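Local structure of synergistic-type venom protein S2C4 (Dendroaspis jamesoni kaimosae, 7C28) at residues A[24-29]-A[38-43]; A[1-6]-A[15-20]; A[28-33]-A[50-55]. The protein probably acts as a synergistic toxin, enhancing the toxicity of other venom toxins, and is a homodimer of the three-finger toxin family. All blocks are in the same frame, centred on the assembly; numbering follows the deposited sequence.

Contact 1. Residues A[24-29]-A[38-43]; sequences CFKNWK and VKRGCT. With SO4 (sulfate ion), chain D.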
loop_
_atom_site.group_PDB
_atom_site.type_symbol
_atom_site.label_atom_id
_atom_site.label_comp_id
_atom_site.label_asym_id
_atom_site.label_seq_id
_atom_site.Cartn_x
_atom_site.Cartn_y
_atom_site.Cartn_z
ATOM N N CYS A 24 -7.066 11.315 -4.571
ATOM C CA CYS A 24 -7.553 10.456 -3.497
ATOM C C CYS A 24 -6.407 9.572 -3.020
ATOM O O CYS A 24 -5.499 9.248 -3.790
ATOM C CB CYS A 24 -8.723 9.572 -3.931
ATOM S SG CYS A 24 -10.109 10.375 -4.758
ATOM N N PHE A 25 -6.442 9.193 -1.739
ATOM C CA PHE A 25 -5.382 8.372 -1.168
ATOM C C PHE A 25 -5.945 7.204 -0.371
ATOM O O PHE A 25 -7.065 7.251 0.142
ATOM C CB PHE A 25 -4.440 9.202 -0.266
ATOM C CG PHE A 25 -5.035 9.579 1.068
ATOM C CD1 PHE A 25 -4.931 8.730 2.166
ATOM C CD2 PHE A 25 -5.681 10.793 1.228
ATOM C CE1 PHE A 25 -5.477 9.079 3.387
ATOM C CE2 PHE A 25 -6.228 11.147 2.448
ATOM C CZ PHE A 25 -6.121 10.287 3.531
ATOM N N LYS A 26 -5.140 6.144 -0.299
ATOM C CA LYS A 26 -5.277 5.062 0.664
ATOM C C LYS A 26 -3.976 4.950 1.445
ATOM O O LYS A 26 -2.893 5.052 0.863
ATOM C CB LYS A 26 -5.583 3.731 -0.029
ATOM C CG LYS A 26 -6.767 3.767 -0.968
ATOM C CD LYS A 26 -6.900 2.458 -1.716
ATOM C CE LYS A 26 -7.338 1.340 -0.780
ATOM N NZ LYS A 26 -7.740 0.123 -1.534
ATOM N N ASN A 27 -4.072 4.753 2.762
ATOM C CA ASN A 27 -2.894 4.685 3.625
ATOM C C ASN A 27 -3.018 3.499 4.576
ATOM O O ASN A 27 -3.890 3.487 5.446
ATOM C CB ASN A 27 -2.714 5.985 4.408
ATOM C CG ASN A 27 -1.321 6.127 4.994
ATOM O OD1 ASN A 27 -0.625 5.134 5.232
ATOM N ND2 ASN A 27 -0.905 7.368 5.230
ATOM N N TRP A 28 -2.132 2.518 4.425
ATOM C CA TRP A 28 -2.132 1.322 5.263
ATOM C C TRP A 28 -1.315 1.604 6.522
ATOM O O TRP A 28 -0.091 1.756 6.452
ATOM C CB TRP A 28 -1.562 0.129 4.498
ATOM C CG TRP A 28 -2.539 -0.602 3.604
ATOM C CD1 TRP A 28 -3.193 -1.773 3.880
ATOM C CD2 TRP A 28 -2.941 -0.225 2.279
ATOM N NE1 TRP A 28 -3.987 -2.137 2.815
ATOM C CE2 TRP A 28 -3.849 -1.204 1.820
ATOM C CE3 TRP A 28 -2.626 0.848 1.438
ATOM C CZ2 TRP A 28 -4.444 -1.139 0.559
ATOM C CZ3 TRP A 28 -3.218 0.911 0.187
ATOM C CH2 TRP A 28 -4.115 -0.076 -0.239
ATOM N N LYS A 29 -1.987 1.702 7.667
ATOM C CA LYS A 29 -1.324 1.859 8.957
ATOM C C LYS A 29 -1.496 0.586 9.776
ATOM O O LYS A 29 -2.609 0.056 9.884
ATOM C CB LYS A 29 -1.860 3.083 9.708
ATOM C CG LYS A 29 -1.254 4.392 9.186
ATOM C CD LYS A 29 -1.828 5.642 9.838
ATOM C CE LYS A 29 -0.796 6.770 9.839
ATOM N NZ LYS A 29 -0.389 7.175 8.460
ATOM N N VAL A 38 -6.965 1.099 6.915
ATOM C CA VAL A 38 -6.708 1.837 5.682
ATOM C C VAL A 38 -7.417 3.182 5.782
ATOM O O VAL A 38 -8.651 3.246 5.781
ATOM C CB VAL A 38 -7.168 1.056 4.445
ATOM C CG1 VAL A 38 -6.740 1.783 3.183
ATOM C CG2 VAL A 38 -6.596 -0.347 4.471
ATOM N N LYS A 39 -6.642 4.261 5.854
ATOM C CA LYS A 39 -7.203 5.604 5.859
ATOM C C LYS A 39 -7.438 6.060 4.425
ATOM O O LYS A 39 -6.619 5.807 3.538
ATOM C CB LYS A 39 -6.273 6.585 6.576
ATOM C CG LYS A 39 -5.876 6.171 7.991
ATOM C CD LYS A 39 -7.043 6.278 8.959
ATOM C CE LYS A 39 -6.676 5.752 10.344
ATOM N NZ LYS A 39 -5.777 6.681 11.094
ATOM N N ARG A 40 -8.563 6.732 4.205
ATOM C CA ARG A 40 -8.960 7.174 2.876
ATOM C C ARG A 40 -9.485 8.602 2.943
ATOM O O ARG A 40 -10.125 8.992 3.922
ATOM C CB ARG A 40 -10.031 6.243 2.281
ATOM C CG ARG A 40 -9.650 4.766 2.243
ATOM C CD ARG A 40 -10.874 3.900 2.019
ATOM N NE ARG A 40 -10.561 2.609 1.405
ATOM C CZ ARG A 40 -10.492 1.457 2.072
ATOM N NH1 ARG A 40 -10.706 1.434 3.380
ATOM N NH2 ARG A 40 -10.208 0.326 1.435
ATOM N N GLY A 41 -9.203 9.385 1.905
ATOM C CA GLY A 41 -9.740 10.724 1.823
ATOM C C GLY A 41 -9.115 11.502 0.675
ATOM O O GLY A 41 -8.391 10.947 -0.157
ATOM N N CYS A 42 -9.439 12.795 0.646
ATOM C CA CYS A 42 -8.875 13.752 -0.297
ATOM C C CYS A 42 -7.507 14.246 0.172
ATOM O O CYS A 42 -7.183 14.236 1.364
ATOM C CB CYS A 42 -9.808 14.955 -0.476
ATOM S SG CYS A 42 -11.473 14.561 -1.045
ATOM N N THR A 43 -6.718 14.729 -0.785
ATOM C CA THR A 43 -5.443 15.358 -0.466
ATOM C C THR A 43 -4.947 16.119 -1.688
ATOM O O THR A 43 -5.380 15.871 -2.817
ATOM C CB THR A 43 -4.396 14.334 -0.013
ATOM O OG1 THR A 43 -3.214 15.022 0.416
ATOM C CG2 THR A 43 -4.051 13.374 -1.142
HETATM S S SO4 D . -10.574 -2.322 4.094
HETATM O O1 SO4 D . -10.498 -1.041 4.794
HETATM O O2 SO4 D . -9.508 -3.206 4.561
HETATM O O3 SO4 D . -10.418 -2.076 2.665
HETATM O O4 SO4 D . -11.863 -2.950 4.361
#

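Contact 2. Residues A[1-6]-A[15-20]; sequences LTCVTD and EECAAG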
loop_
_atom_site.group_PDB
_atom_site.type_symbol
_atom_site.label_atom_id
_atom_site.label_comp_id
_atom_site.label_asym_id
_atom_site.label_seq_id
_atom_site.Cartn_x
_atom_site.Cartn_y
_atom_site.Cartn_z
ATOM N N LEU A 1 -13.685 16.472 -7.616
ATOM C CA LEU A 1 -13.314 15.084 -7.358
ATOM C C LEU A 1 -14.009 14.570 -6.110
ATOM O O LEU A 1 -14.192 15.312 -5.141
ATOM C CB LEU A 1 -11.798 14.946 -7.216
ATOM C CG LEU A 1 -11.228 13.563 -6.882
ATOM C CD1 LEU A 1 -11.221 12.658 -8.111
ATOM C CD2 LEU A 1 -9.826 13.699 -6.321
ATOM N N THR A 2 -14.413 13.302 -6.152
ATOM C CA THR A 2 -15.045 12.623 -5.030
ATOM C C THR A 2 -14.166 11.455 -4.604
ATOM O O THR A 2 -13.746 10.652 -5.446
ATOM C CB THR A 2 -16.445 12.121 -5.404
ATOM O OG1 THR A 2 -17.185 13.183 -6.015
ATOM C CG2 THR A 2 -17.192 11.620 -4.173
ATOM N N CYS A 3 -13.885 11.373 -3.302
ATOM C CA CYS A 3 -13.043 10.334 -2.729
ATOM C C CYS A 3 -13.761 9.663 -1.566
ATOM O O CYS A 3 -14.540 10.295 -0.847
ATOM C CB CYS A 3 -11.709 10.892 -2.231
ATOM S SG CYS A 3 -10.756 11.798 -3.447
ATOM N N VAL A 4 -13.478 8.373 -1.374
ATOM C CA VAL A 4 -13.938 7.685 -0.172
ATOM C C VAL A 4 -13.205 8.238 1.041
ATOM O O VAL A 4 -11.999 8.517 0.984
ATOM C CB VAL A 4 -13.715 6.171 -0.303
ATOM C CG1 VAL A 4 -14.304 5.444 0.896
ATOM C CG2 VAL A 4 -14.310 5.662 -1.605
ATOM N N THR A 5 -13.918 8.368 2.161
ATOM C CA THR A 5 -13.344 8.911 3.388
ATOM C C THR A 5 -13.355 7.942 4.555
ATOM O O THR A 5 -12.493 8.045 5.431
ATOM C CB THR A 5 -14.076 10.193 3.807
ATOM O OG1 THR A 5 -15.488 9.969 3.764
ATOM C CG2 THR A 5 -13.715 11.333 2.872
ATOM N N ASP A 6 -14.320 7.030 4.612
ATOM C CA ASP A 6 -14.365 6.031 5.665
ATOM C C ASP A 6 -15.052 4.793 5.114
ATOM O O ASP A 6 -15.843 4.872 4.171
ATOM C CB ASP A 6 -15.083 6.538 6.922
ATOM C CG ASP A 6 -14.834 5.651 8.129
ATOM O OD1 ASP A 6 -15.761 5.475 8.946
ATOM O OD2 ASP A 6 -13.711 5.118 8.256
ATOM N N GLU A 15 -17.060 12.198 -0.027
ATOM C CA GLU A 15 -17.089 13.643 0.125
ATOM C C GLU A 15 -16.510 14.263 -1.132
ATOM O O GLU A 15 -15.832 13.599 -1.921
ATOM C CB GLU A 15 -16.305 14.100 1.364
ATOM C CG GLU A 15 -14.812 14.264 1.124
ATOM C CD GLU A 15 -14.067 14.738 2.356
ATOM O OE1 GLU A 15 -14.611 14.620 3.470
ATOM O OE2 GLU A 15 -12.926 15.225 2.209
ATOM N N GLU A 16 -16.786 15.548 -1.309
ATOM C CA GLU A 16 -16.249 16.300 -2.427
ATOM C C GLU A 16 -15.052 17.099 -1.938
ATOM O O GLU A 16 -15.134 17.779 -0.909
ATOM C CB GLU A 16 -17.311 17.226 -3.024
ATOM C CG GLU A 16 -16.794 18.118 -4.140
ATOM C CD GLU A 16 -17.038 17.531 -5.514
ATOM O OE1 GLU A 16 -16.866 18.265 -6.509
ATOM O OE2 GLU A 16 -17.400 16.337 -5.599
ATOM N N CYS A 17 -13.942 17.001 -2.669
ATOM C CA CYS A 17 -12.690 17.606 -2.243
ATOM C C CYS A 17 -12.691 19.105 -2.526
ATOM O O CYS A 17 -13.351 19.588 -3.452
ATOM C CB CYS A 17 -11.498 16.951 -2.946
ATOM S SG CYS A 17 -11.501 15.130 -2.998
ATOM N N ALA A 18 -11.924 19.839 -1.725
ATOM C CA ALA A 18 -11.735 21.257 -1.969
ATOM C C ALA A 18 -11.089 21.476 -3.339
ATOM O O ALA A 18 -10.612 20.546 -3.989
ATOM C CB ALA A 18 -10.884 21.876 -0.862
ATOM N N ALA A 19 -11.082 22.741 -3.770
ATOM C CA ALA A 19 -10.627 23.085 -5.116
ATOM C C ALA A 19 -9.225 22.549 -5.389
ATOM O O ALA A 19 -8.962 21.978 -6.454
ATOM C CB ALA A 19 -10.669 24.600 -5.317
ATOM N N GLY A 20 -8.310 22.736 -4.441
ATOM C CA GLY A 20 -6.927 22.357 -4.627
ATOM C C GLY A 20 -6.561 20.942 -4.229
ATOM O O GLY A 20 -5.371 20.611 -4.219
HETATM O O HOH W 1 -12.842 18.804 -5.786
#

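Contact 3. Residues A[28-33]-A[50-55]; sequences WKKMGP and DDNGCV. With SO4 (sulfate ion), chain C.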
loop_
_atom_site.group_PDB
_atom_site.type_symbol
_atom_site.label_atom_id
_atom_site.label_comp_id
_atom_site.label_asym_id
_atom_site.label_seq_id
_atom_site.Cartn_x
_atom_site.Cartn_y
_atom_site.Cartn_z
ATOM N N TRP A 28 -2.132 2.518 4.425
ATOM C CA TRP A 28 -2.132 1.322 5.263
ATOM C C TRP A 28 -1.315 1.604 6.522
ATOM O O TRP A 28 -0.091 1.756 6.452
ATOM C CB TRP A 28 -1.562 0.129 4.498
ATOM C CG TRP A 28 -2.539 -0.602 3.604
ATOM C CD1 TRP A 28 -3.193 -1.773 3.880
ATOM C CD2 TRP A 28 -2.941 -0.225 2.279
ATOM N NE1 TRP A 28 -3.987 -2.137 2.815
ATOM C CE2 TRP A 28 -3.849 -1.204 1.820
ATOM C CE3 TRP A 28 -2.626 0.848 1.438
ATOM C CZ2 TRP A 28 -4.444 -1.139 0.559
ATOM C CZ3 TRP A 28 -3.218 0.911 0.187
ATOM C CH2 TRP A 28 -4.115 -0.076 -0.239
ATOM N N LYS A 29 -1.987 1.702 7.667
ATOM C CA LYS A 29 -1.324 1.859 8.957
ATOM C C LYS A 29 -1.496 0.586 9.776
ATOM O O LYS A 29 -2.609 0.056 9.884
ATOM C CB LYS A 29 -1.860 3.083 9.708
ATOM C CG LYS A 29 -1.254 4.392 9.186
ATOM C CD LYS A 29 -1.828 5.642 9.838
ATOM C CE LYS A 29 -0.796 6.770 9.839
ATOM N NZ LYS A 29 -0.389 7.175 8.460
ATOM N N LYS A 30 -0.391 0.098 10.345
ATOM C CA LYS A 30 -0.353 -1.226 10.955
ATOM C C LYS A 30 -0.904 -1.206 12.377
ATOM O O LYS A 30 -0.471 -0.406 13.210
ATOM C CB LYS A 30 1.080 -1.754 10.950
ATOM C CG LYS A 30 1.217 -3.228 11.272
ATOM C CD LYS A 30 2.663 -3.690 11.112
ATOM C CE LYS A 30 2.816 -5.176 11.417
ATOM N NZ LYS A 30 4.167 -5.688 11.046
ATOM N N MET A 31 -1.854 -2.104 12.651
ATOM C CA MET A 31 -2.402 -2.296 13.987
ATOM C C MET A 31 -1.933 -3.579 14.657
ATOM O O MET A 31 -1.964 -3.659 15.888
ATOM C CB MET A 31 -3.938 -2.303 13.941
ATOM C CG MET A 31 -4.551 -1.044 13.349
ATOM S SD MET A 31 -3.851 0.465 14.044
ATOM C CE MET A 31 -4.365 0.314 15.753
ATOM N N GLY A 32 -1.529 -4.580 13.882
ATOM C CA GLY A 32 -1.041 -5.835 14.397
ATOM C C GLY A 32 -0.616 -6.716 13.241
ATOM O O GLY A 32 -0.669 -6.297 12.080
ATOM N N PRO A 33 -0.166 -7.940 13.525
ATOM C CA PRO A 33 0.248 -8.847 12.436
ATOM C C PRO A 33 -0.884 -9.056 11.443
ATOM O O PRO A 33 -1.966 -9.527 11.800
ATOM C CB PRO A 33 0.614 -10.150 13.160
ATOM C CG PRO A 33 0.560 -9.876 14.616
ATOM C CD PRO A 33 0.092 -8.483 14.869
ATOM N N ASP A 50 4.119 5.359 6.288
ATOM C CA ASP A 50 4.898 4.955 7.451
ATOM C C ASP A 50 5.892 3.886 7.039
ATOM O O ASP A 50 5.630 3.091 6.135
ATOM C CB ASP A 50 3.996 4.396 8.551
ATOM C CG ASP A 50 3.047 5.428 9.110
ATOM O OD1 ASP A 50 3.084 6.584 8.640
ATOM O OD2 ASP A 50 2.256 5.074 10.013
ATOM N N ASP A 51 7.009 3.820 7.767
ATOM C CA ASP A 51 8.053 2.848 7.451
ATOM C C ASP A 51 7.487 1.442 7.295
ATOM O O ASP A 51 7.970 0.658 6.471
ATOM C CB ASP A 51 9.130 2.868 8.534
ATOM C CG ASP A 51 10.107 4.009 8.363
ATOM O OD1 ASP A 51 10.285 4.479 7.220
ATOM O OD2 ASP A 51 10.697 4.439 9.376
ATOM N N ASN A 52 6.460 1.106 8.080
ATOM C CA ASN A 52 5.824 -0.204 8.051
ATOM C C ASN A 52 4.517 -0.214 7.259
ATOM O O ASN A 52 3.706 -1.130 7.434
ATOM C CB ASN A 52 5.574 -0.681 9.480
ATOM C CG ASN A 52 4.794 0.330 10.296
ATOM O OD1 ASN A 52 3.583 0.487 10.121
ATOM N ND2 ASN A 52 5.488 1.039 11.179
ATOM N N GLY A 53 4.288 0.792 6.416
ATOM C CA GLY A 53 3.035 0.909 5.690
ATOM C C GLY A 53 3.114 0.944 4.176
ATOM O O GLY A 53 4.097 0.500 3.576
ATOM N N CYS A 54 2.071 1.484 3.551
ATOM C CA CYS A 54 2.008 1.610 2.102
ATOM C C CYS A 54 0.928 2.628 1.754
ATOM O O CYS A 54 -0.048 2.785 2.493
ATOM C CB CYS A 54 1.709 0.241 1.465
ATOM S SG CYS A 54 2.066 0.043 -0.305
ATOM N N VAL A 55 1.111 3.320 0.628
ATOM C CA VAL A 55 0.196 4.371 0.189
ATOM C C VAL A 55 -0.115 4.152 -1.285
ATOM O O VAL A 55 0.780 3.842 -2.078
ATOM C CB VAL A 55 0.781 5.787 0.422
ATOM C CG1 VAL A 55 0.091 6.838 -0.468
ATOM C CG2 VAL A 55 0.662 6.194 1.889
HETATM S S SO4 C . 3.070 -8.172 8.738
HETATM O O1 SO4 C . 2.920 -8.849 10.022
HETATM O O2 SO4 C . 4.124 -7.162 8.826
HETATM O O3 SO4 C . 3.420 -9.140 7.700
HETATM O O4 SO4 C . 1.805 -7.531 8.383
HETATM O O HOH W 2 1.783 2.623 11.328
#

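Contact 1. Residues A[24-29]-A[38-43]
F25 and G41 form a hydrogen-bonded pair between the antiparallel strand segments 24-29 and 38-43, though with unequal bonds. F25 N donates to G41 O at 3.1 Å, whereas the return bond from G41 N to F25 O is weak; F25 O also accepts from ND2 of N64. Two residues along, N27 and K39 pair more closely, with N27 N to K39 O and K39 N to N27 O both at 2.9 Å. K39 O additionally receives the CA-H of K26.

With chi1 at 74°, CG of F25 sits between its own N and carbonyl carbon, and the ring lies across the partner strand. One face covers R40 C and G41 N near the rim, and C42 O lies in plane at the ring edge. G41, lacking a side chain, leaves the ring directly against the backbone.

On the sheet face of K26, W28, V38 and R40, the valine separates two flat groups: CG2 of V38 makes a CH-pi contact 3.8 Å from the centroid of the W28 five-membered ring, while CG1 lies over the centre of the R40 guanidinium. R40 grips a sulfate, also bound by Y36 OH and K34 N of the second subunit, with two nearly straight bonds, NH1 to O1 at 2.9 Å and NH2 to O3 at 2.7 Å; its NE is taken by N64 O. K26 NZ, only 3.9 Å from R40 NH2, bonds to K65 O, and sulfate and carbonyl probably temper the repulsion. This central-finger hairpin has strand 54-58 along the other edge of strand 23-32, where C57 and V55 meet F25 and N27.

Contact 2. Residues A[1-6]-A[15-20]
T2 and E16 face each other as a non-hydrogen-bonded antiparallel pair, flanked by the hydrogen-bonded pair of C3 and E15 on one side and, on the other, by a nearly straight bond from C17 N to L1 O (3.0 Å). C3 and E15 exchange both backbone bonds, C3 N to E15 O and E15 N to C3 O, each at 3.3 Å.

The E16 side chain bends at chi2 (95°), which brings CD to the L1 backbone. Its carboxylate reaches two groups there: OE2 takes a weak hydrogen bond from OG1 of T2, whose side chain it meets at about a right angle, and OE1 forms a long salt bridge with the terminal amine L1 N at 3.8 Å. A water supplements that ion pair by accepting from L1 N; its very short approach to C17 O is doubtful as a second bond. T2 brings its methyl CG2 to 3.3 Å from E15 O.

These strands make the first finger of a three-finger toxin at the point where it enters the disulfide-rich core. SG of C3 and SG of C17 lie 3.4 Å apart yet are not bonded to each other; C3 is joined to C24 and C17 to C42, so two disulfides pack against one another. CD2 of L1 touches the C17 sulfur at 4.0 Å.

Farther out, T5 and D6 both face I13 in a classic beta bulge. The T5 methyl CG2 presses on the E15 side chain, crossing it at about a right angle and reaching OE1 at 3.5 Å. CG of E15 stands between its own N and carbonyl carbon (chi1 85°), and beyond it the chain runs extended past this methyl.

Contact 3. Residues A[28-33]-A[50-55]
W28 meets C54 where the third finger of the three-finger fold joins the central one, the type I turn D50-G53 leading into strand 54-58. The close part is mostly backbone. W28 N donates to C54 O at 2.9 Å with an N-H...O angle of 175°, and the same carbonyl oxygen lies in the plane of the indole at its edge, 3.4 Å from CE3. G53, without a side chain, brings its CA to 3.3 Å from W28 O. This part is buried further by the second subunit: C54 is disulfide-bonded to C54 of that subunit, and W28 packs on its W28, Y36 and G53.

The outer side is looser and polar. The side chains of K29 and D50 cross at about a right angle; the lysine bends at its last torsion (chi4 62°), bringing NZ to D50 OD1 in a long, weak salt bridge (3.5 Å), while CE rests against OD2. One water donates to both D50 OD2 (2.8 Å) and N52 OD1 (3.0 Å) and accepts weakly from K30 N, bridging turn and strand. K30 turns only its CB to N52 OD1. Beyond CG its chain runs extended away from the turn, and its NZ bonds at 2.7 Å to O2 of a sulfate also bound by Y36 OH and K34 N of the same chain and by R40 NH1 of the second subunit.

In the fold
Contact 2 lies in the first finger and contact 1 in the central one, their centres about 11 Å apart, and two disulfides sew them together: C3 to C24 and C17 to C42, each with SG-SG 2.0 Å. R40 also packs its CB on V4 O. Contact 3 continues from contact 1 through the shared W28 and K29, adding the third strand of the same sheet, with centres about 12 Å apart. Contacts 2 and 3 lie on opposite sides of the chain centre, about 23 Å apart between centres and without touching. Only contacts 1 and 3 reach the second subunit, and each holds a sulfate, probably from the crystallisation liquor, that spans both chains.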